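Local coordinates for Alr3699 protein (Nostoc sp., PDB 4XSO), which is of unestablished function but belongs to the GT-B clan of glycosyltransferases, proteins built from two Rossmann-like domains joined across a cleft, at residues K8-D13 against Q92-Y97; E58-Q63 against A88-T93; K106-G111 against R141-L146; P121-L126 against A151-A156. All blocks are in the same frame, centred on the assembly; numbering follows the deposited sequence.

How the contacts relate
All four contacts lie in the domain built on the sheet that contains strands 9-13, 122-126 and 153-156. Contacts 1 and 2 share helix 85-95 and Thr-93; both are partly buried and mix apolar packing with a lysine tied to backbone carbonyls, from the strand side in contact 1 and from the helix in contact 2. Contacts 3 and 4 are buried. Contact 3 joins two helices by aliphatic packing without hydrogen bonds, whereas contact 4 joins neighbouring parallel strands by backbone hydrogen bonds. Leu-108 passes from one to the other, its CD1 3.7 Å from Tyr-124 CG. Contacts 2 and 3 meet where Val-90 packs on Val-110, their centres about 17 Å apart.

Contact 1 (K8-D13 against Q92-Y97); sequences KILFLD and QTAHEY
Lys-8 and Tyr-97 cross at about a right angle, the lysine being folded so that both its root and its tip meet the tyrosine. CB of Lys-8 lies 3.6 Å from CD2 of Tyr-97; further out the chain bends (chi3 82°), turning CE back toward the ring. NZ of Lys-8 ends over one face, in a cation-pi contact 4.5 Å from the Tyr-97 ring centroid and 19° off its normal. The same ammonium donates to Glu-96 O at 3.2 Å, so one charged group grips both the ring and the turn that leads into it. Leu-10 approaches from further along the strand: its CB sits 3.7 Å from Tyr-97 CG, while its CD2 reaches the helix, 4.2 Å from Ala-94 CB and 4.1 Å from Thr-93 CG2. Leu-10 and Thr-93 also cross nearly perpendicularly, methyl against methyl. Packing is buried at Leu-10 and gives way to the exposed Lys-8 and Glu-96. A helix laid on a parallel sheet, its C-terminal turn leading into strand 99-102 beside strand 9-13, is characteristic of the crossovers of a Rossmann-like domain.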
loop_
_atom_site.group_PDB
_atom_site.type_symbol
_atom_site.label_atom_id
_atom_site.label_comp_id
_atom_site.label_asym_id
_atom_site.label_seq_id
_atom_site.Cartn_x
_atom_site.Cartn_y
_atom_site.Cartn_z
ATOM N N LYS A 8 3.419 -22.138 6.862
ATOM C CA LYS A 8 2.189 -21.448 7.298
ATOM C C LYS A 8 1.669 -20.527 6.217
ATOM O O LYS A 8 2.448 -19.719 5.626
ATOM C CB LYS A 8 2.426 -20.643 8.566
ATOM C CG LYS A 8 2.924 -21.496 9.727
ATOM C CD LYS A 8 3.244 -20.644 10.966
ATOM C CE LYS A 8 1.992 -20.328 11.785
ATOM N NZ LYS A 8 2.093 -19.105 12.652
ATOM N N ILE A 9 0.364 -20.637 5.944
ATOM C CA ILE A 9 -0.251 -19.825 4.906
ATOM C C ILE A 9 -1.171 -18.785 5.451
ATOM O O ILE A 9 -2.034 -19.118 6.289
ATOM C CB ILE A 9 -1.034 -20.682 3.890
ATOM C CG1 ILE A 9 -0.167 -21.784 3.330
ATOM C CG2 ILE A 9 -1.666 -19.790 2.787
ATOM C CD1 ILE A 9 -0.845 -22.579 2.192
ATOM N N LEU A 10 -1.012 -17.545 4.959
ATOM C CA LEU A 10 -1.941 -16.549 5.191
ATOM C C LEU A 10 -2.782 -16.375 3.899
ATOM O O LEU A 10 -2.298 -15.859 2.887
ATOM C CB LEU A 10 -1.245 -15.219 5.705
ATOM C CG LEU A 10 -2.227 -14.017 5.694
ATOM C CD1 LEU A 10 -3.294 -14.176 6.747
ATOM C CD2 LEU A 10 -1.563 -12.652 5.886
ATOM N N PHE A 11 -4.023 -16.803 3.965
ATOM C CA PHE A 11 -4.992 -16.733 2.871
ATOM C C PHE A 11 -5.660 -15.421 3.092
ATOM O O PHE A 11 -5.929 -15.062 4.256
ATOM C CB PHE A 11 -6.054 -17.848 2.915
ATOM C CG PHE A 11 -5.532 -19.242 2.661
ATOM C CD1 PHE A 11 -5.354 -19.716 1.357
ATOM C CD2 PHE A 11 -5.236 -20.097 3.726
ATOM C CE1 PHE A 11 -4.885 -20.983 1.116
ATOM C CE2 PHE A 11 -4.892 -21.422 3.463
ATOM C CZ PHE A 11 -4.657 -21.853 2.185
ATOM N N LEU A 12 -5.922 -14.720 1.992
ATOM C CA LEU A 12 -6.619 -13.469 2.029
ATOM C C LEU A 12 -7.772 -13.436 1.069
ATOM O O LEU A 12 -7.692 -13.877 -0.092
ATOM C CB LEU A 12 -5.657 -12.315 1.644
ATOM C CG LEU A 12 -4.535 -11.972 2.573
ATOM C CD1 LEU A 12 -3.655 -10.875 1.923
ATOM C CD2 LEU A 12 -5.136 -11.489 3.893
ATOM N N ASP A 13 -8.884 -12.879 1.520
ATOM C CA ASP A 13 -10.061 -12.876 0.674
ATOM C C ASP A 13 -10.943 -11.663 1.010
ATOM O O ASP A 13 -11.238 -11.406 2.158
ATOM C CB ASP A 13 -10.800 -14.207 0.796
ATOM C CG ASP A 13 -11.941 -14.360 -0.219
ATOM O OD1 ASP A 13 -12.871 -13.501 -0.233
ATOM O OD2 ASP A 13 -11.973 -15.389 -0.960
ATOM N N GLN A 92 1.788 -6.969 9.255
ATOM C CA GLN A 92 2.164 -7.385 10.583
ATOM C C GLN A 92 1.786 -8.852 10.743
ATOM O O GLN A 92 2.589 -9.632 11.159
ATOM C CB GLN A 92 1.392 -6.527 11.592
ATOM C CG GLN A 92 2.045 -6.347 12.941
ATOM C CD GLN A 92 1.961 -7.555 13.824
ATOM O OE1 GLN A 92 0.878 -8.090 14.057
ATOM N NE2 GLN A 92 3.110 -7.973 14.377
ATOM N N THR A 93 0.580 -9.243 10.315
ATOM C CA THR A 93 0.180 -10.655 10.359
ATOM C C THR A 93 1.108 -11.603 9.526
ATOM O O THR A 93 1.620 -12.670 10.016
ATOM C CB THR A 93 -1.269 -10.758 9.972
ATOM O OG1 THR A 93 -2.019 -10.044 10.958
ATOM C CG2 THR A 93 -1.752 -12.175 9.986
ATOM N N ALA A 94 1.433 -11.107 8.347
ATOM C CA ALA A 94 2.237 -11.806 7.374
ATOM C C ALA A 94 3.630 -12.215 7.828
ATOM O O ALA A 94 4.172 -13.245 7.361
ATOM C CB ALA A 94 2.292 -10.965 6.067
ATOM N N HIS A 95 4.215 -11.422 8.735
ATOM C CA HIS A 95 5.501 -11.742 9.353
ATOM C C HIS A 95 5.454 -13.135 9.982
ATOM O O HIS A 95 6.402 -13.896 9.837
ATOM C CB HIS A 95 5.938 -10.636 10.380
ATOM C CG HIS A 95 7.063 -11.053 11.274
ATOM N ND1 HIS A 95 8.385 -11.009 10.879
ATOM C CD2 HIS A 95 7.065 -11.559 12.531
ATOM C CE1 HIS A 95 9.151 -11.466 11.857
ATOM N NE2 HIS A 95 8.375 -11.803 12.873
ATOM N N GLU A 96 4.315 -13.504 10.570
ATOM C CA GLU A 96 4.145 -14.815 11.219
ATOM C C GLU A 96 3.844 -15.974 10.275
ATOM O O GLU A 96 3.719 -17.134 10.714
ATOM C CB GLU A 96 2.996 -14.713 12.215
ATOM C CG GLU A 96 3.127 -13.544 13.190
ATOM C CD GLU A 96 4.367 -13.667 14.082
ATOM O OE1 GLU A 96 4.797 -14.816 14.360
ATOM O OE2 GLU A 96 4.919 -12.627 14.520
ATOM N N TYR A 97 3.705 -15.677 8.980
ATOM C CA TYR A 97 3.356 -16.708 8.006
ATOM C C TYR A 97 4.470 -16.810 6.960
ATOM O O TYR A 97 5.371 -15.955 6.917
ATOM C CB TYR A 97 1.972 -16.403 7.418
ATOM C CG TYR A 97 0.896 -16.613 8.450
ATOM C CD1 TYR A 97 0.609 -15.615 9.367
ATOM C CD2 TYR A 97 0.224 -17.829 8.545
ATOM C CE1 TYR A 97 -0.279 -15.820 10.388
ATOM C CE2 TYR A 97 -0.680 -18.050 9.556
ATOM C CZ TYR A 97 -0.905 -17.050 10.478
ATOM O OH TYR A 97 -1.818 -17.217 11.419
#

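Contact 2 (E58-Q63 against A88-T93); sequences EVFTNQ and AKVVQT
Lys-89 NZ donates to two backbone carbonyls of the loop after strand 57-59, Thr-61 O at 2.7 Å and Gln-63 O at 2.6 Å. It approaches Thr-61 O from above the carbonyl plane, 45° out of it, and lies nearer the plane of Gln-63 O. Water 1 accepts a third bond from NZ and another from Thr-61 N, the latter at 2.8 Å, so the charge is held by three oxygens at the end of an extended chain (chi4 175°). The loop is bent here by an ST turn, Thr-61 OG1 accepting from Gln-63 N at 3.2 Å, and both carbonyls face the ammonium. Next to it, Asn-62 OD1 is bound to Leu-86 N, a second tie between this loop and helix 85-95. In the Rossmann-like domain, the loop leaves strand 57-59, an outermost strand of the parallel sheet, and helix 85-95 belongs to the connection from there to strand 99-102.

Inward from the lysine, Phe-60 slides past it in the opposite direction, with CD1 3.6 Å from Lys-89 CB. Val-90 CG2 lies over one face of the phenyl ring, 4.2 Å from Phe-60 CG, and Glu-58 CG lies against the opposite face. Phe-60 and Thr-93 reach toward each other tip to tip, with Thr-93 OG1 at the ring edge, 3.4 Å from Phe-60 CE1. That hydroxyl donates to Lys-89 O at 2.9 Å, approaching the carbonyl from the face opposite to the one used by Thr-93 N.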
loop_
_atom_site.group_PDB
_atom_site.type_symbol
_atom_site.label_atom_id
_atom_site.label_comp_id
_atom_site.label_asym_id
_atom_site.label_seq_id
_atom_site.Cartn_x
_atom_site.Cartn_y
_atom_site.Cartn_z
ATOM N N GLU A 58 -9.837 -14.180 10.571
ATOM C CA GLU A 58 -9.693 -12.841 11.146
ATOM C C GLU A 58 -10.204 -11.826 10.134
ATOM O O GLU A 58 -10.022 -11.971 8.894
ATOM C CB GLU A 58 -8.225 -12.493 11.439
ATOM C CG GLU A 58 -8.071 -11.160 12.191
ATOM C CD GLU A 58 -6.685 -10.959 12.796
ATOM O OE1 GLU A 58 -5.891 -11.932 12.807
ATOM O OE2 GLU A 58 -6.391 -9.826 13.255
ATOM N N VAL A 59 -10.869 -10.805 10.651
ATOM C CA VAL A 59 -11.398 -9.763 9.787
ATOM C C VAL A 59 -10.463 -8.565 9.939
ATOM O O VAL A 59 -10.293 -8.064 11.038
ATOM C CB VAL A 59 -12.851 -9.399 10.183
ATOM C CG1 VAL A 59 -13.279 -8.132 9.461
ATOM C CG2 VAL A 59 -13.809 -10.537 9.845
ATOM N N PHE A 60 -9.864 -8.099 8.849
ATOM C CA PHE A 60 -8.983 -6.915 8.908
ATOM C C PHE A 60 -9.774 -5.698 8.448
ATOM O O PHE A 60 -10.435 -5.734 7.399
ATOM C CB PHE A 60 -7.790 -7.117 8.016
ATOM C CG PHE A 60 -6.858 -8.172 8.509
ATOM C CD1 PHE A 60 -5.933 -7.885 9.496
ATOM C CD2 PHE A 60 -6.925 -9.459 8.017
ATOM C CE1 PHE A 60 -5.063 -8.848 9.959
ATOM C CE2 PHE A 60 -6.070 -10.422 8.479
ATOM C CZ PHE A 60 -5.151 -10.129 9.467
ATOM N N THR A 61 -9.755 -4.631 9.241
ATOM C CA THR A 61 -10.541 -3.448 8.878
ATOM C C THR A 61 -9.602 -2.306 8.788
ATOM O O THR A 61 -8.460 -2.369 9.301
ATOM C CB THR A 61 -11.536 -3.028 9.967
ATOM O OG1 THR A 61 -10.782 -2.646 11.123
ATOM C CG2 THR A 61 -12.485 -4.140 10.316
ATOM N N ASN A 62 -10.127 -1.215 8.244
ATOM C CA ASN A 62 -9.361 0.001 8.190
ATOM C C ASN A 62 -9.402 0.887 9.451
ATOM O O ASN A 62 -9.100 2.057 9.370
ATOM C CB ASN A 62 -9.704 0.793 6.933
ATOM C CG ASN A 62 -8.484 1.455 6.350
ATOM O OD1 ASN A 62 -7.407 0.852 6.264
ATOM N ND2 ASN A 62 -8.630 2.717 5.967
ATOM N N GLN A 63 -9.695 0.314 10.618
ATOM C CA GLN A 63 -9.626 1.045 11.899
ATOM C C GLN A 63 -8.217 1.231 12.465
ATOM O O GLN A 63 -7.357 0.358 12.299
ATOM C CB GLN A 63 -10.451 0.329 12.963
ATOM C CG GLN A 63 -11.948 0.409 12.724
ATOM C CD GLN A 63 -12.706 -0.732 13.380
ATOM O OE1 GLN A 63 -12.406 -1.132 14.511
ATOM N NE2 GLN A 63 -13.693 -1.263 12.667
ATOM N N ALA A 88 -1.280 -2.265 7.086
ATOM C CA ALA A 88 -0.342 -2.453 8.157
ATOM C C ALA A 88 -0.654 -3.658 9.037
ATOM O O ALA A 88 0.247 -4.345 9.504
ATOM C CB ALA A 88 -0.315 -1.208 9.013
ATOM N N LYS A 89 -1.937 -3.882 9.298
ATOM C CA LYS A 89 -2.366 -5.113 9.947
ATOM C C LYS A 89 -2.027 -6.399 9.164
ATOM O O LYS A 89 -1.519 -7.407 9.747
ATOM C CB LYS A 89 -3.876 -5.028 10.170
ATOM C CG LYS A 89 -4.261 -4.071 11.273
ATOM C CD LYS A 89 -5.718 -3.653 11.097
ATOM C CE LYS A 89 -6.197 -2.679 12.170
ATOM N NZ LYS A 89 -7.578 -2.219 11.865
ATOM N N VAL A 90 -2.304 -6.363 7.860
ATOM C CA VAL A 90 -2.031 -7.494 6.997
ATOM C C VAL A 90 -0.502 -7.766 7.024
ATOM O O VAL A 90 -0.053 -8.887 7.259
ATOM C CB VAL A 90 -2.585 -7.283 5.565
ATOM C CG1 VAL A 90 -2.154 -8.413 4.637
ATOM C CG2 VAL A 90 -4.101 -7.235 5.547
ATOM N N VAL A 91 0.298 -6.717 6.869
ATOM C CA VAL A 91 1.766 -6.864 6.878
ATOM C C VAL A 91 2.284 -7.474 8.152
ATOM O O VAL A 91 3.149 -8.311 8.130
ATOM C CB VAL A 91 2.482 -5.523 6.717
ATOM C CG1 VAL A 91 3.992 -5.702 6.911
ATOM C CG2 VAL A 91 2.143 -4.870 5.397
ATOM N N GLN A 92 1.788 -6.969 9.255
ATOM C CA GLN A 92 2.164 -7.385 10.583
ATOM C C GLN A 92 1.786 -8.852 10.743
ATOM O O GLN A 92 2.589 -9.632 11.159
ATOM C CB GLN A 92 1.392 -6.527 11.592
ATOM C CG GLN A 92 2.045 -6.347 12.941
ATOM C CD GLN A 92 1.961 -7.555 13.824
ATOM O OE1 GLN A 92 0.878 -8.090 14.057
ATOM N NE2 GLN A 92 3.110 -7.973 14.377
ATOM N N THR A 93 0.580 -9.243 10.315
ATOM C CA THR A 93 0.180 -10.655 10.359
ATOM C C THR A 93 1.108 -11.603 9.526
ATOM O O THR A 93 1.620 -12.670 10.016
ATOM C CB THR A 93 -1.269 -10.758 9.972
ATOM O OG1 THR A 93 -2.019 -10.044 10.958
ATOM C CG2 THR A 93 -1.752 -12.175 9.986
HETATM O O HOH W 1 -8.971 -5.114 11.879
#

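Contact 3 (K106-G111 against R141-L146); sequences KALVVG and RVAVNL
Leu-108 holds CG anti to its backbone N (chi1 166°), which sets CG toward helix 137-150; chi2 then places CD2. Across from it, Leu-146 answers with CG anti to the carbonyl carbon (chi1 -70°). CD2 of Leu-108 rests against the backbone of the opposing helix, 3.4 Å from Ala-143 O and 4.2 Å from Ala-143 CB. From the other side, CD1 of Leu-146 comes to 3.9 Å from Val-109 CA and 4.0 Å from Val-109 CG2. Val-109 CG2 also touches Val-142 CG1 at 3.9 Å, the two valines crossing at about a right angle. The axes of segments 106-111 and 141-146 approach to 9.5 Å and cross at 50°, with the CA atoms of Val-109 and Ala-143 nearest each other. Leu-108 also reaches Leu-122 and Tyr-124 of strand 122-126, so helix 105-118 packs on the sheet here. The second subunit adds Leu-80 against Val-109 and Phe-116 against Leu-146, extending the apolar patch into the dimer interface. No hydrogen bond passes between the segments; helical bonds such as Val-110 N to Lys-106 O and Leu-146 N to Val-142 O stay within each helix, and their association rests on the close fit of aliphatic groups and the exclusion of water.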
loop_
_atom_site.group_PDB
_atom_site.type_symbol
_atom_site.label_atom_id
_atom_site.label_comp_id
_atom_site.label_asym_id
_atom_site.label_seq_id
_atom_site.Cartn_x
_atom_site.Cartn_y
_atom_site.Cartn_z
ATOM N N LYS A 106 -9.054 -7.517 -4.661
ATOM C CA LYS A 106 -8.581 -6.651 -3.600
ATOM C C LYS A 106 -7.596 -7.338 -2.654
ATOM O O LYS A 106 -6.734 -6.674 -2.023
ATOM C CB LYS A 106 -9.758 -6.183 -2.766
ATOM C CG LYS A 106 -10.923 -5.540 -3.566
ATOM C CD LYS A 106 -11.658 -4.548 -2.666
ATOM C CE LYS A 106 -13.156 -4.551 -2.845
ATOM N NZ LYS A 106 -13.558 -3.714 -3.996
ATOM N N ALA A 107 -7.708 -8.649 -2.508
ATOM C CA ALA A 107 -6.754 -9.353 -1.599
ATOM C C ALA A 107 -5.417 -9.362 -2.292
ATOM O O ALA A 107 -4.342 -9.294 -1.651
ATOM C CB ALA A 107 -7.212 -10.767 -1.266
ATOM N N LEU A 108 -5.450 -9.394 -3.628
ATOM C CA LEU A 108 -4.219 -9.395 -4.435
ATOM C C LEU A 108 -3.502 -8.006 -4.326
ATOM O O LEU A 108 -2.292 -7.897 -4.137
ATOM C CB LEU A 108 -4.485 -9.811 -5.924
ATOM C CG LEU A 108 -3.208 -9.417 -6.674
ATOM C CD1 LEU A 108 -2.170 -10.516 -6.513
ATOM C CD2 LEU A 108 -3.511 -9.010 -8.071
ATOM N N VAL A 109 -4.270 -6.948 -4.307
ATOM C CA VAL A 109 -3.672 -5.621 -4.132
ATOM C C VAL A 109 -2.985 -5.468 -2.782
ATOM O O VAL A 109 -1.781 -5.186 -2.662
ATOM C CB VAL A 109 -4.753 -4.556 -4.408
ATOM C CG1 VAL A 109 -4.227 -3.186 -4.103
ATOM C CG2 VAL A 109 -5.175 -4.668 -5.872
ATOM N N VAL A 110 -3.743 -5.735 -1.738
ATOM C CA VAL A 110 -3.205 -5.672 -0.405
ATOM C C VAL A 110 -2.147 -6.731 -0.197
ATOM O O VAL A 110 -1.121 -6.494 0.423
ATOM C CB VAL A 110 -4.351 -5.837 0.641
ATOM C CG1 VAL A 110 -3.799 -6.015 2.049
ATOM C CG2 VAL A 110 -5.339 -4.695 0.553
ATOM N N GLY A 111 -2.391 -7.933 -0.684
ATOM C CA GLY A 111 -1.410 -9.002 -0.487
ATOM C C GLY A 111 -0.082 -8.715 -1.184
ATOM O O GLY A 111 0.974 -9.110 -0.718
ATOM N N ARG A 141 -5.896 -3.167 -14.777
ATOM C CA ARG A 141 -4.501 -2.749 -14.903
ATOM C C ARG A 141 -3.719 -2.962 -13.579
ATOM O O ARG A 141 -2.615 -3.448 -13.580
ATOM C CB ARG A 141 -4.386 -1.263 -15.332
ATOM C CG ARG A 141 -4.624 -0.912 -16.806
ATOM C CD ARG A 141 -4.217 -2.036 -17.760
ATOM N NE ARG A 141 -4.021 -1.597 -19.146
ATOM C CZ ARG A 141 -4.959 -1.550 -20.095
ATOM N NH1 ARG A 141 -6.230 -1.906 -19.857
ATOM N NH2 ARG A 141 -4.610 -1.129 -21.299
ATOM N N VAL A 142 -4.320 -2.589 -12.472
ATOM C CA VAL A 142 -3.687 -2.658 -11.172
ATOM C C VAL A 142 -3.464 -4.128 -10.804
ATOM O O VAL A 142 -2.357 -4.536 -10.525
ATOM C CB VAL A 142 -4.533 -1.915 -10.129
ATOM C CG1 VAL A 142 -4.076 -2.227 -8.692
ATOM C CG2 VAL A 142 -4.373 -0.421 -10.359
ATOM N N ALA A 143 -4.522 -4.916 -10.837
ATOM C CA ALA A 143 -4.438 -6.353 -10.625
ATOM C C ALA A 143 -3.369 -7.039 -11.488
ATOM O O ALA A 143 -2.485 -7.712 -10.992
ATOM C CB ALA A 143 -5.811 -6.972 -10.877
ATOM N N VAL A 144 -3.425 -6.842 -12.795
ATOM C CA VAL A 144 -2.467 -7.453 -13.677
ATOM C C VAL A 144 -1.020 -7.046 -13.321
ATOM O O VAL A 144 -0.068 -7.869 -13.234
ATOM C CB VAL A 144 -2.818 -7.058 -15.130
ATOM C CG1 VAL A 144 -1.653 -7.223 -16.060
ATOM C CG2 VAL A 144 -4.047 -7.819 -15.632
ATOM N N ASN A 145 -0.834 -5.755 -13.155
ATOM C CA ASN A 145 0.503 -5.248 -12.906
ATOM C C ASN A 145 1.084 -5.793 -11.577
ATOM O O ASN A 145 2.231 -6.191 -11.501
ATOM C CB ASN A 145 0.453 -3.771 -12.854
ATOM C CG ASN A 145 1.782 -3.168 -12.411
ATOM O OD1 ASN A 145 1.818 -2.257 -11.564
ATOM N ND2 ASN A 145 2.882 -3.666 -12.992
ATOM N N LEU A 146 0.291 -5.771 -10.532
ATOM C CA LEU A 146 0.768 -6.245 -9.257
ATOM C C LEU A 146 1.065 -7.757 -9.346
ATOM O O LEU A 146 2.062 -8.255 -8.840
ATOM C CB LEU A 146 -0.256 -5.953 -8.168
ATOM C CG LEU A 146 -0.334 -4.415 -7.874
ATOM C CD1 LEU A 146 -1.300 -4.101 -6.757
ATOM C CD2 LEU A 146 1.024 -3.937 -7.428
#

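Contact 4 (P121-L126 against A151-A156)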
loop_
_atom_site.group_PDB
_atom_site.type_symbol
_atom_site.label_atom_id
_atom_site.label_comp_id
_atom_site.label_asym_id
_atom_site.label_seq_id
_atom_site.Cartn_x
_atom_site.Cartn_y
_atom_site.Cartn_z
ATOM N N PRO A 121 6.671 -14.753 -0.072
ATOM C CA PRO A 121 6.123 -14.947 -1.430
ATOM C C PRO A 121 4.567 -14.844 -1.478
ATOM O O PRO A 121 3.888 -14.978 -0.477
ATOM C CB PRO A 121 6.576 -16.339 -1.807
ATOM C CG PRO A 121 6.926 -17.017 -0.477
ATOM C CD PRO A 121 7.343 -15.942 0.470
ATOM N N LEU A 122 4.059 -14.613 -2.667
ATOM C CA LEU A 122 2.669 -14.387 -2.906
ATOM C C LEU A 122 2.221 -15.310 -4.046
ATOM O O LEU A 122 2.881 -15.435 -5.098
ATOM C CB LEU A 122 2.486 -12.953 -3.318
ATOM C CG LEU A 122 1.144 -12.519 -3.890
ATOM C CD1 LEU A 122 0.135 -12.486 -2.769
ATOM C CD2 LEU A 122 1.229 -11.146 -4.627
ATOM N N VAL A 123 1.064 -15.894 -3.809
ATOM C CA VAL A 123 0.298 -16.655 -4.771
ATOM C C VAL A 123 -1.016 -15.948 -4.914
ATOM O O VAL A 123 -1.622 -15.540 -3.938
ATOM C CB VAL A 123 -0.008 -18.090 -4.280
ATOM C CG1 VAL A 123 -0.894 -18.752 -5.310
ATOM C CG2 VAL A 123 1.288 -18.907 -4.069
ATOM N N TYR A 124 -1.428 -15.758 -6.142
ATOM C CA TYR A 124 -2.705 -15.259 -6.485
ATOM C C TYR A 124 -3.519 -16.414 -7.129
ATOM O O TYR A 124 -3.101 -16.970 -8.113
ATOM C CB TYR A 124 -2.526 -14.159 -7.531
ATOM C CG TYR A 124 -3.775 -13.493 -8.097
ATOM C CD1 TYR A 124 -4.922 -13.397 -7.386
ATOM C CD2 TYR A 124 -3.734 -12.884 -9.372
ATOM C CE1 TYR A 124 -6.031 -12.748 -7.899
ATOM C CE2 TYR A 124 -4.829 -12.235 -9.907
ATOM C CZ TYR A 124 -5.970 -12.166 -9.148
ATOM O OH TYR A 124 -7.075 -11.488 -9.605
ATOM N N HIS A 125 -4.655 -16.743 -6.548
ATOM C CA HIS A 125 -5.608 -17.685 -7.146
ATOM C C HIS A 125 -6.713 -16.936 -7.761
ATOM O O HIS A 125 -7.443 -16.250 -7.057
ATOM C CB HIS A 125 -6.170 -18.569 -6.065
ATOM C CG HIS A 125 -6.837 -19.771 -6.599
ATOM N ND1 HIS A 125 -6.754 -20.978 -5.966
ATOM C CD2 HIS A 125 -7.582 -19.969 -7.716
ATOM C CE1 HIS A 125 -7.445 -21.873 -6.647
ATOM N NE2 HIS A 125 -7.964 -21.287 -7.707
ATOM N N LEU A 126 -6.741 -16.991 -9.089
ATOM C CA LEU A 126 -7.576 -16.182 -9.917
ATOM C C LEU A 126 -8.842 -17.001 -10.149
ATOM O O LEU A 126 -8.815 -18.071 -10.813
ATOM C CB LEU A 126 -6.828 -15.961 -11.227
ATOM C CG LEU A 126 -7.534 -15.179 -12.351
ATOM C CD1 LEU A 126 -7.881 -13.752 -11.951
ATOM C CD2 LEU A 126 -6.679 -15.145 -13.598
ATOM N N ALA A 151 3.707 -11.520 -7.761
ATOM C CA ALA A 151 3.215 -12.908 -7.526
ATOM C C ALA A 151 4.202 -13.924 -8.037
ATOM O O ALA A 151 4.658 -13.800 -9.120
ATOM C CB ALA A 151 1.874 -13.073 -8.233
ATOM N N SER A 152 4.546 -14.937 -7.236
ATOM C CA SER A 152 5.348 -16.010 -7.680
ATOM C C SER A 152 4.599 -16.953 -8.601
ATOM O O SER A 152 5.213 -17.724 -9.301
ATOM C CB SER A 152 5.854 -16.830 -6.468
ATOM O OG SER A 152 6.793 -16.069 -5.775
ATOM N N LEU A 153 3.270 -16.946 -8.523
ATOM C CA LEU A 153 2.467 -17.926 -9.188
ATOM C C LEU A 153 1.033 -17.360 -9.263
ATOM O O LEU A 153 0.558 -16.755 -8.327
ATOM C CB LEU A 153 2.494 -19.208 -8.353
ATOM C CG LEU A 153 1.384 -20.173 -8.695
ATOM C CD1 LEU A 153 1.719 -20.849 -10.016
ATOM C CD2 LEU A 153 1.254 -21.184 -7.552
ATOM N N VAL A 154 0.368 -17.575 -10.387
ATOM C CA VAL A 154 -1.029 -17.205 -10.551
ATOM C C VAL A 154 -1.787 -18.496 -10.861
ATOM O O VAL A 154 -1.570 -19.103 -11.899
ATOM C CB VAL A 154 -1.189 -16.224 -11.696
ATOM C CG1 VAL A 154 -2.650 -16.016 -12.039
ATOM C CG2 VAL A 154 -0.532 -14.899 -11.304
ATOM N N ILE A 155 -2.630 -18.943 -9.932
ATOM C CA ILE A 155 -3.404 -20.165 -10.123
ATOM C C ILE A 155 -4.694 -19.769 -10.740
ATOM O O ILE A 155 -5.402 -18.912 -10.217
ATOM C CB ILE A 155 -3.655 -20.894 -8.781
ATOM C CG1 ILE A 155 -2.322 -21.369 -8.206
ATOM C CG2 ILE A 155 -4.535 -22.105 -9.001
ATOM C CD1 ILE A 155 -2.463 -21.994 -6.827
ATOM N N ALA A 156 -4.992 -20.313 -11.906
ATOM C CA ALA A 156 -6.255 -19.980 -12.593
ATOM C C ALA A 156 -7.228 -21.166 -12.541
ATOM O O ALA A 156 -6.800 -22.298 -12.654
ATOM C CB ALA A 156 -5.983 -19.563 -14.024
HETATM O O HOH W 2 5.949 -13.636 -4.625
#
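His-125 and Ile-155 meet at the tightly packed end, where the methyl CG2 of Ile-155 sits over the centre of the imidazole in a CH-pi contact, 3.7 Å from the His-125 ring centroid and 9° off its normal. CG of His-125 is anti to the backbone N (chi1 -164°), one ring face is turned to the methyl, and ND1 is bound to Tyr-101 OH. Short backbone bonds close the same end: Ile-155 N to Tyr-124 O at 2.7 Å, and Leu-126 N to Ile-155 O at 2.6 Å. These are neighbouring parallel strands of a beta-alpha-beta unit whose helix, 137-150, crosses between them, as in Rossmann-like domains. Alternate residues face opposite ways: on the side of His-125, Val-123 CG1 meets Ile-155 CD1 at 3.9 Å, and on the other Tyr-124 packs on Val-154, with Phe-165 of helix 159-167 beyond. Toward Pro-121 the pairing gives way to the exposed Ser-152. Here Ser-152 N still donates to Leu-122 O at 2.8 Å, but Leu-122 N is met by water 2 at 2.9 Å. That water also lies 2.8 Å from Ser-152 OG, hydrogen-bonded to it, and so bridges the two segments where Pro-121 CB approaches the hydroxyl only to 4.0 Å.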